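PDB 3ESH: protein similar to metal-dependent hydrolase from Staphylococcus aureus subsp. aureus Mu50, which is probably a metal-dependent hydrolase of the metallo-beta-lactamase superfamily, though its substrate is not known. Local coordinates for residues K200-T211 with Q243-D252. Residues are numbered along the deposited sequence; the frame is centred on the assembly and turned at random.
Sequences KAVHMGDIFPTT and QQYWFLFYHD
V202 and F247 pair in parallel, as do A201 and W246, where strand 200-203 runs beside strand 246-248. The backbone ladder has three rungs: W246 N to K200 O, V202 N to W246 O (2.8 Å) and L248 N to V202 O, the last almost straight at 178°. H203 carries the row on with its side chain: ND1 gives a straight bond of 3.0 Å to L248 O. That oxygen lies in the imidazole plane, whereas ND1 stands above the carbonyl plane of L248. With CG anti to the backbone N (chi1 173°), the ring of H203 swings along the strand to this carbonyl, and its CE1 reaches Y250 CB.

This pairing is the parallel step in an otherwise antiparallel run of strands, and helix 226-242 makes the connection between its two partners. The sheet is one of two large mixed sheets in this metallo-beta-lactamase-type fold. Past the strand, D206 faces H110 and H185 around what may be an empty metal site. Its OD1 approaches H251 CD2 edge-on at 3.1 Å, carboxylate and ring nearly coplanar, while H251 NE2 is poorly angled for a hydrogen bond to that OD1, and the ring's ND1 bonds P47 O.

Aromatic packing lies on the sheet face that carries V202 and F247, both of which touch F240 of helix 226-242. F208 sits at the middle of a cluster: its edge turns toward the face of F247 in an offset edge-to-face pair, and the edge of F249 meets a face of F208, planes at 89°. The selenium of selenomethionine M204 lies at the edge of the F247 ring, a Met-aromatic contact, with SE 3.9 Å from CE1. At the other end K200 CB sits squarely over the Y245 ring in a CH-pi contact, 3.4 Å from its centroid, and NZ forms a salt bridge with E195.

D252 OD1 takes two bonds from T211, from N at 2.7 Å on the anti side and from OG1 on the syn lone pair.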
# COMPACT_ATOMS: atom_id res chain seq x y z
N LYS A 200 22.05 -12.07 26.33
CA LYS A 200 21.08 -11.96 25.26
C LYS A 200 21.13 -13.17 24.33
O LYS A 200 22.19 -13.68 24.01
CB LYS A 200 21.34 -10.68 24.48
CG LYS A 200 21.42 -9.44 25.37
CD LYS A 200 21.91 -8.23 24.60
CE LYS A 200 22.08 -7.02 25.50
NZ LYS A 200 20.79 -6.63 26.13
N ALA A 201 19.95 -13.63 23.92
CA ALA A 201 19.84 -14.76 23.02
C ALA A 201 18.72 -14.45 22.04
O ALA A 201 17.80 -13.69 22.35
CB ALA A 201 19.52 -16.02 23.78
N VAL A 202 18.80 -15.04 20.85
CA VAL A 202 17.78 -14.82 19.85
C VAL A 202 17.60 -16.02 18.95
O VAL A 202 18.56 -16.73 18.64
CB VAL A 202 18.10 -13.59 18.97
CG1 VAL A 202 19.36 -13.83 18.17
CG2 VAL A 202 16.92 -13.27 18.07
N HIS A 203 16.36 -16.26 18.55
CA HIS A 203 16.03 -17.34 17.65
C HIS A 203 15.32 -16.67 16.49
O HIS A 203 14.20 -16.20 16.65
CB HIS A 203 15.10 -18.36 18.30
CG HIS A 203 14.61 -19.41 17.35
ND1 HIS A 203 15.47 -20.19 16.61
CD2 HIS A 203 13.36 -19.78 17.01
CE1 HIS A 203 14.76 -20.99 15.83
NE2 HIS A 203 13.48 -20.76 16.05
N MSE A 204 15.97 -16.62 15.34
CA MSE A 204 15.39 -15.99 14.17
C MSE A 204 14.54 -16.91 13.29
O MSE A 204 14.28 -16.61 12.13
CB MSE A 204 16.50 -15.31 13.36
CG MSE A 204 16.86 -13.98 13.97
SE MSE A 204 18.42 -13.22 13.25
CE MSE A 204 17.77 -12.88 11.50
N GLY A 205 14.09 -18.03 13.87
CA GLY A 205 13.26 -18.95 13.12
C GLY A 205 13.78 -19.27 11.72
O GLY A 205 14.99 -19.34 11.51
N ASP A 206 12.87 -19.45 10.76
CA ASP A 206 13.28 -19.81 9.41
C ASP A 206 13.83 -18.66 8.56
O ASP A 206 13.93 -18.77 7.34
CB ASP A 206 12.13 -20.50 8.68
CG ASP A 206 11.92 -21.92 9.15
OD1 ASP A 206 12.78 -22.43 9.90
OD2 ASP A 206 10.91 -22.55 8.77
N ILE A 207 14.20 -17.57 9.21
CA ILE A 207 14.77 -16.43 8.53
C ILE A 207 16.30 -16.56 8.73
O ILE A 207 17.09 -15.81 8.15
CB ILE A 207 14.19 -15.09 9.09
CG1 ILE A 207 13.69 -14.24 7.94
CG2 ILE A 207 15.22 -14.30 9.87
CD1 ILE A 207 12.74 -14.96 7.02
N PHE A 208 16.69 -17.55 9.53
CA PHE A 208 18.08 -17.89 9.81
C PHE A 208 18.00 -19.34 10.30
O PHE A 208 18.30 -19.64 11.46
CB PHE A 208 18.65 -16.99 10.91
CG PHE A 208 20.16 -17.06 11.06
CD1 PHE A 208 20.82 -16.27 12.00
CD2 PHE A 208 20.92 -17.91 10.25
CE1 PHE A 208 22.21 -16.32 12.14
CE2 PHE A 208 22.31 -17.97 10.38
CZ PHE A 208 22.95 -17.17 11.33
N PRO A 209 17.58 -20.26 9.42
CA PRO A 209 17.40 -21.70 9.67
C PRO A 209 18.58 -22.42 10.31
O PRO A 209 18.43 -23.06 11.35
CB PRO A 209 17.09 -22.27 8.29
CG PRO A 209 16.57 -21.10 7.53
CD PRO A 209 17.47 -19.99 7.98
N THR A 210 19.73 -22.34 9.66
CA THR A 210 20.94 -22.98 10.14
C THR A 210 22.11 -22.02 10.05
O THR A 210 22.00 -20.95 9.44
CB THR A 210 21.29 -24.22 9.28
OG1 THR A 210 21.71 -23.79 7.97
CG2 THR A 210 20.07 -25.11 9.13
N THR A 211 23.23 -22.41 10.64
CA THR A 211 24.43 -21.58 10.61
C THR A 211 24.91 -21.33 9.19
O THR A 211 25.64 -20.37 8.94
CB THR A 211 25.56 -22.23 11.39
OG1 THR A 211 25.77 -23.56 10.90
CG2 THR A 211 25.22 -22.29 12.88
N GLN A 243 25.86 -6.84 19.62
CA GLN A 243 25.36 -6.92 20.99
C GLN A 243 25.73 -8.22 21.69
O GLN A 243 25.29 -8.48 22.82
CB GLN A 243 23.84 -6.74 21.00
CG GLN A 243 23.40 -5.35 20.60
CD GLN A 243 23.67 -4.34 21.69
OE1 GLN A 243 23.03 -4.38 22.74
NE2 GLN A 243 24.61 -3.44 21.45
N GLN A 244 26.54 -9.03 21.02
CA GLN A 244 26.99 -10.30 21.57
C GLN A 244 25.87 -11.26 21.94
O GLN A 244 25.87 -11.86 23.01
CB GLN A 244 27.88 -10.05 22.79
CG GLN A 244 29.14 -9.27 22.48
CD GLN A 244 30.28 -9.58 23.45
OE1 GLN A 244 31.33 -8.94 23.41
NE2 GLN A 244 30.07 -10.58 24.31
N TYR A 245 24.92 -11.42 21.02
CA TYR A 245 23.79 -12.31 21.21
C TYR A 245 24.16 -13.76 20.91
O TYR A 245 25.07 -14.04 20.13
CB TYR A 245 22.65 -11.95 20.27
CG TYR A 245 21.62 -10.99 20.81
CD1 TYR A 245 21.92 -9.64 21.01
CD2 TYR A 245 20.32 -11.42 21.05
CE1 TYR A 245 20.94 -8.74 21.43
CE2 TYR A 245 19.34 -10.53 21.47
CZ TYR A 245 19.65 -9.20 21.65
OH TYR A 245 18.66 -8.33 22.01
N TRP A 246 23.44 -14.68 21.54
CA TRP A 246 23.61 -16.09 21.29
C TRP A 246 22.54 -16.39 20.26
O TRP A 246 21.38 -16.00 20.44
CB TRP A 246 23.33 -16.92 22.54
CG TRP A 246 24.50 -17.13 23.42
CD1 TRP A 246 24.86 -16.41 24.52
CD2 TRP A 246 25.49 -18.15 23.27
NE1 TRP A 246 26.01 -16.91 25.07
CE2 TRP A 246 26.42 -17.99 24.32
CE3 TRP A 246 25.69 -19.18 22.35
CZ2 TRP A 246 27.53 -18.82 24.48
CZ3 TRP A 246 26.79 -20.01 22.51
CH2 TRP A 246 27.70 -19.83 23.56
N PHE A 247 22.90 -17.06 19.17
CA PHE A 247 21.92 -17.39 18.16
C PHE A 247 21.46 -18.81 18.41
O PHE A 247 22.27 -19.74 18.40
CB PHE A 247 22.54 -17.27 16.77
CG PHE A 247 22.68 -15.85 16.29
CD1 PHE A 247 21.68 -15.24 15.55
CD2 PHE A 247 23.83 -15.12 16.56
CE1 PHE A 247 21.81 -13.95 15.08
CE2 PHE A 247 23.98 -13.81 16.10
CZ PHE A 247 22.97 -13.23 15.36
N LEU A 248 20.17 -18.98 18.65
CA LEU A 248 19.59 -20.30 18.89
C LEU A 248 19.00 -20.86 17.59
O LEU A 248 18.42 -20.12 16.79
CB LEU A 248 18.50 -20.21 19.96
CG LEU A 248 18.90 -19.56 21.29
CD1 LEU A 248 17.73 -19.63 22.28
CD2 LEU A 248 20.11 -20.27 21.85
N PHE A 249 19.13 -22.16 17.39
CA PHE A 249 18.63 -22.81 16.19
C PHE A 249 17.65 -23.92 16.48
O PHE A 249 17.72 -24.58 17.51
CB PHE A 249 19.80 -23.33 15.37
CG PHE A 249 20.66 -22.23 14.83
CD1 PHE A 249 20.27 -21.53 13.68
CD2 PHE A 249 21.83 -21.85 15.50
CE1 PHE A 249 21.03 -20.46 13.22
CE2 PHE A 249 22.58 -20.78 15.04
CZ PHE A 249 22.19 -20.08 13.90
N TYR A 250 16.74 -24.12 15.54
CA TYR A 250 15.69 -25.13 15.66
C TYR A 250 15.96 -26.22 14.64
O TYR A 250 15.68 -27.39 14.90
CB TYR A 250 14.34 -24.46 15.37
CG TYR A 250 13.13 -25.37 15.32
CD1 TYR A 250 12.38 -25.64 16.47
CD2 TYR A 250 12.68 -25.90 14.11
CE1 TYR A 250 11.22 -26.41 16.41
CE2 TYR A 250 11.52 -26.67 14.04
CZ TYR A 250 10.79 -26.92 15.19
OH TYR A 250 9.63 -27.65 15.11
N HIS A 251 16.51 -25.82 13.49
CA HIS A 251 16.80 -26.73 12.38
C HIS A 251 18.25 -27.16 12.17
O HIS A 251 18.49 -28.07 11.37
CB HIS A 251 16.35 -26.11 11.05
CG HIS A 251 14.88 -26.13 10.82
ND1 HIS A 251 14.10 -27.25 11.05
CD2 HIS A 251 14.04 -25.19 10.33
CE1 HIS A 251 12.85 -26.99 10.70
NE2 HIS A 251 12.79 -25.75 10.26
N ASP A 252 19.21 -26.52 12.81
CA ASP A 252 20.60 -26.89 12.57
C ASP A 252 20.96 -28.25 13.18
O ASP A 252 20.87 -28.43 14.39
CB ASP A 252 21.54 -25.78 13.06
CG ASP A 252 22.90 -25.82 12.38
OD1 ASP A 252 23.43 -24.74 12.03
OD2 ASP A 252 23.44 -26.94 12.21